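PDB 2A61: transcriptional regulator Tm0710 from Thermotoga maritima, which probably binds DNA as a dimeric transcriptional regulator of the MarR family, through a winged helix-turn-helix domain. Local coordinates for residues Phe29-Leu39 with Leu67-Leu77. Numbering follows the deposited sequence.
Sequences FGITPAQFDIL and LVKRLEADGYL
The CA atoms of Gln35 and Leu67 are the nearest pair across the contact (5.9 Å); helices 33-39 and 67-73 cross at -72°, their axes 10.1 Å apart. The Gln35 side chain reaches across to helix 67-73. Its NE2 gives a straight but weak hydrogen bond to Leu67 O (3.4 Å), and donates to a water held by Asp74 OD2. With chi3 at -53°, the amide turns back and OE1 accepts from Thr32 N in the carbonyl plane (3.0 Å). Gln35 N donates to Thr32 OG1, completing a capping box; OG1 also hydrogen-bonds Gly58 O of the second subunit. The Gln35 amide lies over one face of the Arg70 guanidinium, NE2 toward its rim, the two planes 32° apart. Cutting Gln35 back to alanine removes the amide, which would probably leave Thr32 N without its side-chain acceptor, Leu67 O without this donor and a gap beside the Arg70 guanidinium. One turn on from Gln35, Ile38 CD1 packs on Leu67 CB (3.9 Å). Leu39 CD2 meets Leu77 CD2 (3.7 Å), while its CD1 touches Leu71 CD2. Ile31 CD1 sits over the centre of the Tyr76 ring in a CH-pi contact (3.9 Å to the centroid). A water bridges Tyr76 OH and Phe29 O. A Schellman motif at Gly75 ends helix 61-73. The arrangement is characteristic of the MarR winged helix-turn-helix domain, whose DNA recognition helix is probably 61-73.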
loop_
_atom_site.group_PDB
_atom_site.type_symbol
_atom_site.label_atom_id
_atom_site.label_comp_id
_atom_site.label_asym_id
_atom_site.label_seq_id
_atom_site.Cartn_x
_atom_site.Cartn_y
_atom_site.Cartn_z
ATOM N N PHE A 29 -1.904 -15.115 11.885
ATOM C CA PHE A 29 -1.221 -16.104 11.043
ATOM C C PHE A 29 0.277 -16.113 11.207
ATOM O O PHE A 29 0.939 -16.999 10.715
ATOM C CB PHE A 29 -1.578 -15.838 9.575
ATOM C CG PHE A 29 -3.023 -16.054 9.282
ATOM C CD1 PHE A 29 -3.906 -14.994 9.283
ATOM C CD2 PHE A 29 -3.512 -17.358 9.056
ATOM C CE1 PHE A 29 -5.278 -15.190 9.060
ATOM C CE2 PHE A 29 -4.893 -17.593 8.804
ATOM C CZ PHE A 29 -5.779 -16.509 8.811
ATOM N N GLY A 30 0.822 -15.096 11.860
ATOM C CA GLY A 30 2.266 -14.870 11.855
ATOM C C GLY A 30 2.859 -14.454 10.525
ATOM O O GLY A 30 4.083 -14.681 10.301
ATOM N N ILE A 31 2.024 -13.868 9.640
ATOM C CA ILE A 31 2.501 -13.435 8.280
ATOM C C ILE A 31 3.021 -12.004 8.295
ATOM O O ILE A 31 2.377 -11.105 8.827
ATOM C CB ILE A 31 1.398 -13.693 7.196
ATOM C CG1 ILE A 31 1.156 -15.223 7.139
ATOM C CG2 ILE A 31 1.752 -13.081 5.797
ATOM C CD1 ILE A 31 -0.117 -15.625 6.434
ATOM N N THR A 32 4.224 -11.789 7.778
ATOM C CA THR A 32 4.805 -10.449 7.854
ATOM C C THR A 32 4.256 -9.590 6.689
ATOM O O THR A 32 3.729 -10.136 5.698
ATOM C CB THR A 32 6.355 -10.472 7.777
ATOM O OG1 THR A 32 6.749 -10.736 6.418
ATOM C CG2 THR A 32 7.003 -11.557 8.751
ATOM N N PRO A 33 4.360 -8.241 6.800
ATOM C CA PRO A 33 3.944 -7.346 5.667
ATOM C C PRO A 33 4.500 -7.713 4.261
ATOM O O PRO A 33 3.740 -7.706 3.268
ATOM C CB PRO A 33 4.438 -5.966 6.120
ATOM C CG PRO A 33 4.379 -6.066 7.666
ATOM C CD PRO A 33 4.735 -7.490 8.035
ATOM N N ALA A 34 5.797 -8.021 4.176
ATOM C CA ALA A 34 6.404 -8.390 2.919
ATOM C C ALA A 34 5.889 -9.739 2.442
ATOM O O ALA A 34 5.636 -9.920 1.243
ATOM C CB ALA A 34 7.915 -8.410 3.035
ATOM N N GLN A 35 5.706 -10.682 3.369
ATOM C CA GLN A 35 5.092 -11.955 3.011
ATOM C C GLN A 35 3.668 -11.779 2.487
ATOM O O GLN A 35 3.274 -12.454 1.540
ATOM C CB GLN A 35 5.065 -12.900 4.185
ATOM C CG GLN A 35 6.424 -13.556 4.572
ATOM C CD GLN A 35 6.207 -14.585 5.691
ATOM O OE1 GLN A 35 5.627 -14.252 6.722
ATOM N NE2 GLN A 35 6.656 -15.849 5.478
ATOM N N PHE A 36 2.881 -10.937 3.143
ATOM C CA PHE A 36 1.523 -10.680 2.681
ATOM C C PHE A 36 1.473 -10.008 1.296
ATOM O O PHE A 36 0.617 -10.326 0.475
ATOM C CB PHE A 36 0.770 -9.793 3.698
ATOM C CG PHE A 36 -0.631 -9.481 3.294
ATOM C CD1 PHE A 36 -1.586 -10.490 3.224
ATOM C CD2 PHE A 36 -1.012 -8.180 2.995
ATOM C CE1 PHE A 36 -2.902 -10.190 2.836
ATOM C CE2 PHE A 36 -2.319 -7.895 2.611
ATOM C CZ PHE A 36 -3.243 -8.909 2.537
ATOM N N ASP A 37 2.394 -9.080 1.059
ATOM C CA ASP A 37 2.513 -8.425 -0.250
ATOM C C ASP A 37 2.771 -9.445 -1.393
ATOM O O ASP A 37 2.228 -9.289 -2.496
ATOM C CB ASP A 37 3.630 -7.394 -0.235
ATOM C CG ASP A 37 3.276 -6.119 0.533
ATOM O OD1 ASP A 37 2.080 -5.718 0.634
ATOM O OD2 ASP A 37 4.247 -5.525 1.062
ATOM N N ILE A 38 3.610 -10.455 -1.132
ATOM C CA ILE A 38 3.772 -11.581 -2.073
ATOM C C ILE A 38 2.459 -12.343 -2.256
ATOM O O ILE A 38 2.054 -12.631 -3.391
ATOM C CB ILE A 38 4.844 -12.583 -1.603
ATOM C CG1 ILE A 38 6.234 -11.912 -1.624
ATOM C CG2 ILE A 38 4.756 -13.875 -2.387
ATOM C CD1 ILE A 38 7.266 -12.722 -0.901
ATOM N N LEU A 39 1.796 -12.666 -1.153
ATOM C CA LEU A 39 0.563 -13.474 -1.236
ATOM C C LEU A 39 -0.548 -12.740 -1.936
ATOM O O LEU A 39 -1.256 -13.339 -2.757
ATOM C CB LEU A 39 0.043 -13.887 0.133
ATOM C CG LEU A 39 0.734 -14.950 0.955
ATOM C CD1 LEU A 39 0.039 -15.043 2.339
ATOM C CD2 LEU A 39 0.658 -16.285 0.225
ATOM N N LEU A 67 11.503 -15.311 2.418
ATOM C CA LEU A 67 10.081 -15.080 2.571
ATOM C C LEU A 67 9.204 -16.201 1.996
ATOM O O LEU A 67 8.248 -16.595 2.622
ATOM C CB LEU A 67 9.660 -13.709 1.953
ATOM C CG LEU A 67 10.377 -12.432 2.461
ATOM C CD1 LEU A 67 10.132 -11.255 1.523
ATOM C CD2 LEU A 67 9.896 -12.086 3.914
ATOM N N VAL A 68 9.499 -16.617 0.758
ATOM C CA VAL A 68 8.729 -17.638 0.019
ATOM C C VAL A 68 8.894 -19.026 0.677
ATOM O O VAL A 68 7.941 -19.772 0.810
ATOM C CB VAL A 68 9.164 -17.635 -1.449
ATOM C CG1 VAL A 68 8.680 -18.887 -2.182
ATOM C CG2 VAL A 68 8.643 -16.304 -2.154
ATOM N N LYS A 69 10.111 -19.348 1.073
ATOM C CA LYS A 69 10.414 -20.660 1.718
ATOM C C LYS A 69 9.540 -20.926 2.945
ATOM O O LYS A 69 9.073 -22.044 3.156
ATOM C CB LYS A 69 11.888 -20.664 2.121
ATOM C CG LYS A 69 12.377 -21.836 2.937
ATOM C CD LYS A 69 13.890 -21.734 3.181
ATOM C CE LYS A 69 14.268 -20.513 4.064
ATOM N NZ LYS A 69 15.738 -20.344 4.218
ATOM N N ARG A 70 9.323 -19.883 3.750
ATOM C CA ARG A 70 8.442 -19.981 4.933
ATOM C C ARG A 70 6.981 -20.110 4.513
ATOM O O ARG A 70 6.240 -20.878 5.079
ATOM C CB ARG A 70 8.541 -18.731 5.766
ATOM C CG ARG A 70 9.605 -18.724 6.840
ATOM C CD ARG A 70 9.285 -17.443 7.709
ATOM N NE ARG A 70 10.054 -16.366 7.138
ATOM C CZ ARG A 70 9.889 -15.079 7.371
ATOM N NH1 ARG A 70 8.928 -14.638 8.167
ATOM N NH2 ARG A 70 10.717 -14.250 6.790
ATOM N N LEU A 71 6.567 -19.340 3.511
ATOM C CA LEU A 71 5.188 -19.453 3.017
ATOM C C LEU A 71 4.887 -20.830 2.429
ATOM O O LEU A 71 3.763 -21.310 2.534
ATOM C CB LEU A 71 4.880 -18.338 1.989
ATOM C CG LEU A 71 4.742 -16.912 2.543
ATOM C CD1 LEU A 71 4.658 -15.876 1.398
ATOM C CD2 LEU A 71 3.498 -16.761 3.464
ATOM N N GLU A 72 5.853 -21.402 1.715
ATOM C CA GLU A 72 5.741 -22.769 1.150
ATOM C C GLU A 72 5.718 -23.813 2.278
ATOM O O GLU A 72 4.831 -24.669 2.320
ATOM C CB GLU A 72 6.931 -23.042 0.210
ATOM C CG GLU A 72 6.807 -22.331 -1.154
ATOM C CD GLU A 72 7.828 -22.847 -2.151
ATOM O OE1 GLU A 72 9.025 -22.493 -2.009
ATOM O OE2 GLU A 72 7.434 -23.655 -3.051
ATOM N N ALA A 73 6.653 -23.701 3.221
ATOM C CA ALA A 73 6.689 -24.678 4.347
ATOM C C ALA A 73 5.397 -24.625 5.166
ATOM O O ALA A 73 4.903 -25.671 5.623
ATOM C CB ALA A 73 7.928 -24.418 5.275
ATOM N N ASP A 74 4.856 -23.416 5.370
ATOM C CA ASP A 74 3.609 -23.256 6.152
ATOM C C ASP A 74 2.292 -23.444 5.379
ATOM O O ASP A 74 1.218 -23.327 5.959
ATOM C CB ASP A 74 3.608 -21.929 6.944
ATOM C CG ASP A 74 4.801 -21.805 7.931
ATOM O OD1 ASP A 74 5.288 -22.837 8.455
ATOM O OD2 ASP A 74 5.254 -20.671 8.173
ATOM N N GLY A 75 2.380 -23.761 4.084
ATOM C CA GLY A 75 1.217 -24.129 3.271
ATOM C C GLY A 75 0.454 -22.977 2.639
ATOM O O GLY A 75 -0.699 -23.171 2.249
ATOM N N TYR A 76 1.054 -21.781 2.580
ATOM C CA TYR A 76 0.390 -20.591 1.946
ATOM C C TYR A 76 0.654 -20.409 0.440
ATOM O O TYR A 76 -0.192 -19.859 -0.311
ATOM C CB TYR A 76 0.782 -19.303 2.705
ATOM C CG TYR A 76 0.362 -19.334 4.149
ATOM C CD1 TYR A 76 -0.985 -19.223 4.495
ATOM C CD2 TYR A 76 1.302 -19.513 5.179
ATOM C CE1 TYR A 76 -1.392 -19.268 5.807
ATOM C CE2 TYR A 76 0.886 -19.566 6.526
ATOM C CZ TYR A 76 -0.459 -19.437 6.814
ATOM O OH TYR A 76 -0.931 -19.500 8.099
ATOM N N LEU A 77 1.816 -20.907 0.020
ATOM C CA LEU A 77 2.260 -20.928 -1.355
ATOM C C LEU A 77 2.668 -22.347 -1.754
ATOM O O LEU A 77 3.039 -23.159 -0.920
ATOM C CB LEU A 77 3.503 -20.039 -1.538
ATOM C CG LEU A 77 3.223 -18.531 -1.528
ATOM C CD1 LEU A 77 4.464 -17.753 -1.884
ATOM C CD2 LEU A 77 2.144 -18.199 -2.507
HETATM O O HOH W 1 0.835 -19.711 10.028
HETATM O O HOH W 2 7.099 -15.246 9.611
HETATM O O HOH W 3 5.085 -17.988 7.133
#